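Local structure of cell wall mannoprotein 1 (Neosartorya fumigata, 5J5L) at residues A53-T58 against Q122-A127; A116-L121 against D131-G136. The protein binds lipid, here a molecule of arachidonic acid held in its all-helical fold, and is probably a constitutive, antigenic protein of the fungal cell wall. All coordinates share one frame; numbering follows the deposited sequence.

Contact 1 (A53-T58 against Q122-A127); sequences ADAKAT and QDIATA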
ATOM      1  N   ALA A  53      -4.053  -8.991  -9.513  1.00 26.63           N
ATOM      2  CA  ALA A  53      -4.682  -9.756 -10.582  1.00 30.14           C
ATOM      3  C   ALA A  53      -3.880  -9.662 -11.881  1.00 28.80           C
ATOM      4  O   ALA A  53      -3.694 -10.649 -12.593  1.00 29.18           O
ATOM      5  CB  ALA A  53      -6.115  -9.291 -10.811  1.00 30.77           C
ATOM      6  N   ASP A  54      -3.405  -8.461 -12.188  1.00 26.77           N
ATOM      7  CA  ASP A  54      -2.608  -8.246 -13.381  1.00 26.03           C
ATOM      8  C   ASP A  54      -1.271  -8.987 -13.303  1.00 26.23           C
ATOM      9  O   ASP A  54      -0.800  -9.536 -14.308  1.00 29.11           O
ATOM     10  CB  ASP A  54      -2.397  -6.740 -13.623  1.00 26.14           C
ATOM     11  CG  ASP A  54      -3.667  -6.045 -14.128  1.00 28.71           C
ATOM     12  OD1 ASP A  54      -4.539  -6.737 -14.696  1.00 32.06           O
ATOM     13  OD2 ASP A  54      -3.804  -4.813 -13.969  1.00 28.18           O
ATOM     14  N   ALA A  55      -0.663  -9.001 -12.122  1.00 26.58           N
ATOM     15  CA  ALA A  55       0.595  -9.722 -11.913  1.00 26.84           C
ATOM     16  C   ALA A  55       0.381 -11.224 -12.070  1.00 29.24           C
ATOM     17  O   ALA A  55       1.205 -11.906 -12.701  1.00 29.97           O
ATOM     18  CB  ALA A  55       1.164  -9.423 -10.532  1.00 27.05           C
ATOM     19  N   LYS A  56      -0.721 -11.731 -11.511  1.00 31.87           N
ATOM     20  CA  LYS A  56      -1.061 -13.159 -11.658  1.00 35.73           C
ATOM     21  C   LYS A  56      -1.280 -13.558 -13.111  1.00 39.23           C
ATOM     22  O   LYS A  56      -1.074 -14.721 -13.476  1.00 40.66           O
ATOM     23  CB  LYS A  56      -2.297 -13.522 -10.840  1.00 38.84           C
ATOM     24  CG  LYS A  56      -2.045 -13.546  -9.346  1.00 42.53           C
ATOM     25  CD  LYS A  56      -3.253 -14.103  -8.616  1.00 51.61           C
ATOM     26  CE  LYS A  56      -3.097 -13.989  -7.112  1.00 54.72           C
ATOM     27  NZ  LYS A  56      -4.358 -14.385  -6.426  1.00 57.75           N
ATOM     28  N   ALA A  57      -1.682 -12.601 -13.942  1.00 38.00           N
ATOM     29  CA  ALA A  57      -1.917 -12.857 -15.363  1.00 38.88           C
ATOM     30  C   ALA A  57      -0.667 -12.703 -16.244  1.00 39.01           C
ATOM     31  O   ALA A  57      -0.751 -12.884 -17.462  1.00 41.00           O
ATOM     32  CB  ALA A  57      -3.028 -11.945 -15.864  1.00 41.21           C
ATOM     33  N   THR A  58       0.484 -12.427 -15.637  1.00 56.90           N
ATOM     34  CA  THR A  58       1.690 -12.014 -16.360  1.00 53.57           C
ATOM     35  C   THR A  58       2.772 -13.111 -16.361  1.00 53.48           C
ATOM     36  O   THR A  58       2.924 -13.839 -15.376  1.00 56.61           O
ATOM     37  CB  THR A  58       2.227 -10.704 -15.751  1.00 46.10           C
ATOM     38  OG1 THR A  58       1.267  -9.671 -15.972  1.00 47.08           O
ATOM     39  CG2 THR A  58       3.544 -10.288 -16.386  1.00 41.98           C
ATOM     40  N   GLN A 122       6.842 -11.189  -6.744  1.00 27.85           N
ATOM     41  CA  GLN A 122       7.985 -12.080  -6.513  1.00 30.73           C
ATOM     42  C   GLN A 122       7.929 -13.259  -7.466  1.00 32.30           C
ATOM     43  O   GLN A 122       8.969 -13.728  -7.920  1.00 34.15           O
ATOM     44  CB  GLN A 122       8.019 -12.592  -5.074  1.00 31.95           C
ATOM     45  CG  GLN A 122       8.430 -11.537  -4.059  1.00 30.51           C
ATOM     46  CD  GLN A 122       8.367 -12.040  -2.631  1.00 29.42           C
ATOM     47  OE1 GLN A 122       8.867 -13.124  -2.312  1.00 34.45           O
ATOM     48  NE2 GLN A 122       7.746 -11.235  -1.745  1.00 31.84           N
ATOM     49  N   ASP A 123       6.720 -13.733  -7.776  1.00 32.02           N
ATOM     50  CA  ASP A 123       6.570 -14.970  -8.556  1.00 36.52           C
ATOM     51  C   ASP A 123       7.079 -14.796  -9.987  1.00 35.42           C
ATOM     52  O   ASP A 123       7.584 -15.750 -10.590  1.00 36.23           O
ATOM     53  CB  ASP A 123       5.104 -15.457  -8.551  1.00 39.17           C
ATOM     54  CG  ASP A 123       4.743 -16.274  -7.281  1.00 46.81           C
ATOM     55  OD1 ASP A 123       5.654 -16.809  -6.604  1.00 45.58           O
ATOM     56  OD2 ASP A 123       3.533 -16.384  -6.973  1.00 48.08           O
ATOM     57  N   ILE A 124       6.977 -13.574 -10.508  1.00 31.98           N
ATOM     58  CA  ILE A 124       7.350 -13.274 -11.892  1.00 32.22           C
ATOM     59  C   ILE A 124       8.671 -12.518 -12.059  1.00 31.16           C
ATOM     60  O   ILE A 124       9.170 -12.370 -13.176  1.00 30.79           O
ATOM     61  CB  ILE A 124       6.207 -12.554 -12.638  1.00 31.05           C
ATOM     62  CG1 ILE A 124       5.888 -11.196 -12.001  1.00 30.13           C
ATOM     63  CG2 ILE A 124       4.978 -13.456 -12.682  1.00 31.89           C
ATOM     64  CD1 ILE A 124       4.848 -10.419 -12.774  1.00 30.67           C
ATOM     65  N   ALA A 125       9.241 -12.058 -10.958  1.00 30.73           N
ATOM     66  CA  ALA A 125      10.543 -11.406 -10.972  1.00 31.63           C
ATOM     67  C   ALA A 125      11.695 -12.402 -11.169  1.00 35.27           C
ATOM     68  O   ALA A 125      11.547 -13.620 -10.969  1.00 36.77           O
ATOM     69  CB  ALA A 125      10.740 -10.641  -9.679  1.00 28.61           C
ATOM     70  N   THR A 126      12.861 -11.876 -11.541  1.00 37.90           N
ATOM     71  CA  THR A 126      14.077 -12.677 -11.567  1.00 40.20           C
ATOM     72  C   THR A 126      14.414 -13.162 -10.149  1.00 40.53           C
ATOM     73  O   THR A 126      13.940 -12.608  -9.149  1.00 39.10           O
ATOM     74  CB  THR A 126      15.286 -11.907 -12.152  1.00 41.67           C
ATOM     75  OG1 THR A 126      15.620 -10.809 -11.296  1.00 40.49           O
ATOM     76  CG2 THR A 126      14.989 -11.385 -13.543  1.00 42.92           C
ATOM     77  N   ALA A 127      15.213 -14.222 -10.072  1.00 44.92           N
ATOM     78  CA  ALA A 127      15.563 -14.802  -8.780  1.00 46.92           C
ATOM     79  C   ALA A 127      16.166 -13.756  -7.839  1.00 46.13           C
ATOM     80  O   ALA A 127      15.790 -13.674  -6.672  1.00 45.28           O
ATOM     81  CB  ALA A 127      16.522 -15.965  -8.962  1.00 50.26           C
TER

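Contact 2 (A116-L121 against D131-G136); sequences ALSGAL and DTIASG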
ATOM      1  N   ALA A 116      -0.165  -9.865  -0.649  1.00 20.77           N
ATOM      2  CA  ALA A 116      -0.550 -10.687  -1.787  1.00 22.11           C
ATOM      3  C   ALA A 116       0.067 -10.142  -3.067  1.00 19.50           C
ATOM      4  O   ALA A 116       0.517 -10.915  -3.929  1.00 22.95           O
ATOM      5  CB  ALA A 116      -2.070 -10.752  -1.921  1.00 23.12           C
ATOM      6  N   LEU A 117       0.051  -8.818  -3.208  1.00 19.76           N
ATOM      7  CA  LEU A 117       0.648  -8.166  -4.371  1.00 18.13           C
ATOM      8  C   LEU A 117       2.141  -8.486  -4.434  1.00 19.73           C
ATOM      9  O   LEU A 117       2.667  -8.870  -5.497  1.00 20.96           O
ATOM     10  CB  LEU A 117       0.434  -6.651  -4.346  1.00 19.10           C
ATOM     11  CG  LEU A 117       1.158  -5.840  -5.432  1.00 17.88           C
ATOM     12  CD1 LEU A 117       0.826  -6.328  -6.835  1.00 20.48           C
ATOM     13  CD2 LEU A 117       0.838  -4.362  -5.243  1.00 18.35           C
ATOM     14  N   SER A 118       2.822  -8.323  -3.306  1.00 19.14           N
ATOM     15  CA  SER A 118       4.262  -8.592  -3.274  1.00 22.71           C
ATOM     16  C   SER A 118       4.558 -10.028  -3.658  1.00 24.36           C
ATOM     17  O   SER A 118       5.496 -10.309  -4.433  1.00 24.09           O
ATOM     18  CB  SER A 118       4.842  -8.297  -1.902  1.00 23.33           C
ATOM     19  OG  SER A 118       6.197  -8.721  -1.866  1.00 24.16           O
ATOM     20  N   GLY A 119       3.780 -10.958  -3.106  1.00 25.26           N
ATOM     21  CA  GLY A 119       3.922 -12.371  -3.445  1.00 27.31           C
ATOM     22  C   GLY A 119       3.782 -12.657  -4.935  1.00 27.82           C
ATOM     23  O   GLY A 119       4.549 -13.452  -5.507  1.00 30.16           O
ATOM     24  N   ALA A 120       2.793 -12.017  -5.555  1.00 26.69           N
ATOM     25  CA  ALA A 120       2.535 -12.187  -6.984  1.00 28.68           C
ATOM     26  C   ALA A 120       3.667 -11.601  -7.844  1.00 27.48           C
ATOM     27  O   ALA A 120       4.033 -12.174  -8.876  1.00 28.34           O
ATOM     28  CB  ALA A 120       1.193 -11.572  -7.362  1.00 28.88           C
ATOM     29  N   LEU A 121       4.243 -10.487  -7.400  1.00 25.13           N
ATOM     30  CA  LEU A 121       5.352  -9.855  -8.124  1.00 26.40           C
ATOM     31  C   LEU A 121       6.637 -10.656  -7.940  1.00 28.19           C
ATOM     32  O   LEU A 121       7.419 -10.820  -8.880  1.00 28.83           O
ATOM     33  CB  LEU A 121       5.569  -8.415  -7.657  1.00 24.67           C
ATOM     34  CG  LEU A 121       4.432  -7.438  -7.951  1.00 24.86           C
ATOM     35  CD1 LEU A 121       4.751  -6.102  -7.314  1.00 23.66           C
ATOM     36  CD2 LEU A 121       4.165  -7.310  -9.435  1.00 26.19           C
ATOM     37  N   ASP A 131      14.362 -11.694  -4.188  1.00 39.29           N
ATOM     38  CA  ASP A 131      14.962 -11.506  -2.867  1.00 40.66           C
ATOM     39  C   ASP A 131      14.866 -10.044  -2.446  1.00 38.62           C
ATOM     40  O   ASP A 131      14.510  -9.736  -1.305  1.00 36.62           O
ATOM     41  CB  ASP A 131      16.419 -11.977  -2.845  1.00 45.34           C
ATOM     42  CG  ASP A 131      16.550 -13.486  -3.015  1.00 52.34           C
ATOM     43  OD1 ASP A 131      15.602 -14.213  -2.639  1.00 55.34           O
ATOM     44  OD2 ASP A 131      17.601 -13.945  -3.518  1.00 58.91           O
ATOM     45  N   THR A 132      15.157  -9.148  -3.385  1.00 35.38           N
ATOM     46  CA  THR A 132      15.070  -7.706  -3.145  1.00 35.58           C
ATOM     47  C   THR A 132      13.655  -7.268  -2.780  1.00 31.99           C
ATOM     48  O   THR A 132      13.449  -6.453  -1.865  1.00 30.84           O
ATOM     49  CB  THR A 132      15.550  -6.951  -4.391  1.00 37.94           C
ATOM     50  OG1 THR A 132      16.917  -7.293  -4.632  1.00 39.94           O
ATOM     51  CG2 THR A 132      15.424  -5.465  -4.222  1.00 37.77           C
ATOM     52  N   ILE A 133      12.679  -7.806  -3.502  1.00 29.36           N
ATOM     53  CA  ILE A 133      11.283  -7.518  -3.218  1.00 26.43           C
ATOM     54  C   ILE A 133      10.875  -8.040  -1.844  1.00 26.69           C
ATOM     55  O   ILE A 133      10.198  -7.335  -1.078  1.00 26.66           O
ATOM     56  CB  ILE A 133      10.355  -8.125  -4.282  1.00 24.93           C
ATOM     57  CG1 ILE A 133      10.559  -7.381  -5.611  1.00 25.32           C
ATOM     58  CG2 ILE A 133       8.899  -8.060  -3.823  1.00 26.46           C
ATOM     59  CD1 ILE A 133       9.935  -8.055  -6.813  1.00 26.54           C
ATOM     60  N   ALA A 134      11.246  -9.282  -1.563  1.00 28.55           N
ATOM     61  CA  ALA A 134      10.964  -9.882  -0.261  1.00 31.67           C
ATOM     62  C   ALA A 134      11.523  -9.026   0.878  1.00 31.18           C
ATOM     63  O   ALA A 134      10.824  -8.768   1.856  1.00 30.75           O
ATOM     64  CB  ALA A 134      11.515 -11.286  -0.199  1.00 35.41           C
ATOM     65  N   SER A 135      12.766  -8.573   0.725  1.00 34.97           N
ATOM     66  CA  SER A 135      13.415  -7.729   1.730  1.00 36.38           C
ATOM     67  C   SER A 135      12.673  -6.420   1.946  1.00 35.49           C
ATOM     68  O   SER A 135      12.408  -6.040   3.087  1.00 34.02           O
ATOM     69  CB  SER A 135      14.871  -7.446   1.354  1.00 39.94           C
ATOM     70  OG  SER A 135      15.616  -8.650   1.256  1.00 49.75           O
ATOM     71  N   GLY A 136      12.321  -5.728   0.864  1.00 30.78           N
ATOM     72  CA  GLY A 136      11.528  -4.507   0.975  1.00 29.52           C
ATOM     73  C   GLY A 136      10.152  -4.741   1.577  1.00 26.44           C
ATOM     74  O   GLY A 136       9.639  -3.921   2.328  1.00 25.84           O
TER

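Contact 1 (A53-T58 against Q122-A127)
Ile124 spreads its two branches over the turn at the end of helix 31-56, CD1 against the methyl of Thr58 and the carbonyl of Ala55, CG2 against the carbonyl of Thr58. The two side chains cross at about a right angle, CD1 of Ile124 resting on CG2 of Thr58 at 3.8 Å and on its CB at 4.0 Å. The same CD1 lies 3.9 Å from O of Ala55 and 4.4 Å from CB of Ala55. The second branch, CG2, sits closer still, 3.4 Å from O of Thr58. The branches of Ile124 go to these places because CG1 lies between the backbone N and the carbonyl carbon (chi1 63°), while CG2 is anti to the carbonyl carbon.

Thr58 turns its methyl to Ile124 and keeps its hydroxyl for its own segment. OG1 donates to O of Asp54 at 2.7 Å, with a C=O...donor angle of 146° and the donor tilted 29° from the carbonyl plane. The backbone N of Thr58 bonds to O of Ala55 at 3.1 Å, so both a side-chain and a backbone bond tie Thr58 to the last turn of the helix. Ile6 of helix 3-26 touches both Thr58 and Ile124, bringing a third helix to this end of the bundle. Beyond Ile124, Thr126 is the N-cap of helix 127-150, its OG1 bonded to N of Asp129.

No hydrogen bond passes between the two segments. The C-terminal ends of helices 31-56 and 100-124 are thus joined by van der Waals contact of one branched side chain with a mixed surface, a methyl with carbonyl oxygens beside it, while the hydroxyl of Thr58 is already spent on O of Asp54.

Contact 2 (A116-L121 against D131-G136)
The peptide carbonyls of Ser118 and Leu121 are the flat groups close to Ile133, with O of Ser118 4.1 Å from its CG2 and O of Leu121 4.3 Å from its CD1. Its branches bridge one turn of helix 100-124, since they touch two residues three positions apart: CG2 comes up to the hydroxyl of Ser118, 3.4 Å from OG, while CD1 extends to the beta carbon of Leu121, at 4.5 Å from CB. With CG2 anti to its backbone N (CG1 at chi1 -69°), Ile133 sets the methyl against Ser118 and leaves the longer arm to run toward Leu121.

Ser118 points its OG across the helix interface, but its polar partners lie beyond the two segments: OG is hydrogen-bonded to OG1 of Thr137, one turn after Ile133, and to NE2 of Gln122. Thr137 OG1 also bonds O of Ile133, so a short polar chain runs beside the methyl. Thr70 and Leu73 of helix 63-89 touch Ile133 too, and Ile6 of helix 3-26 and Val69 of helix 63-89 reach Leu121. The side chain of Ser118 is about 11 Å from the bound arachidonic acid, so this buried contact stands apart from the ligand.

The two antiparallel helices of this hairpin thus join through Ile133, whose CD1 lies loosely against Leu121, and the buried hydroxyl of Ser118 finds its hydrogen bonds in Thr137 and Gln122 while the same oxygen lies against the methyl CG2 of Ile133.

Overall arrangement
From the N terminus, helix 3-26 comes first and helix 31-56 ends in segment 53-58, the first half of contact 1. The chain then runs through helices 63-89 and 91-97 and along helix 100-124, passing segment 116-121 of contact 2 before segment 122-127 closes the long loop of contact 1. A tight turn leads into helix 127-150, where segment 131-136 closes the short hairpin of contact 2, so the two loops cross. Helix 100-124 serves both: Ala55 packs on Ala120 and Leu121, while Gln122 CG lies 3.5 Å from Ile133 CG2. Together they tie helices 31-56, 100-124 and 127-150 at one end of the bundle.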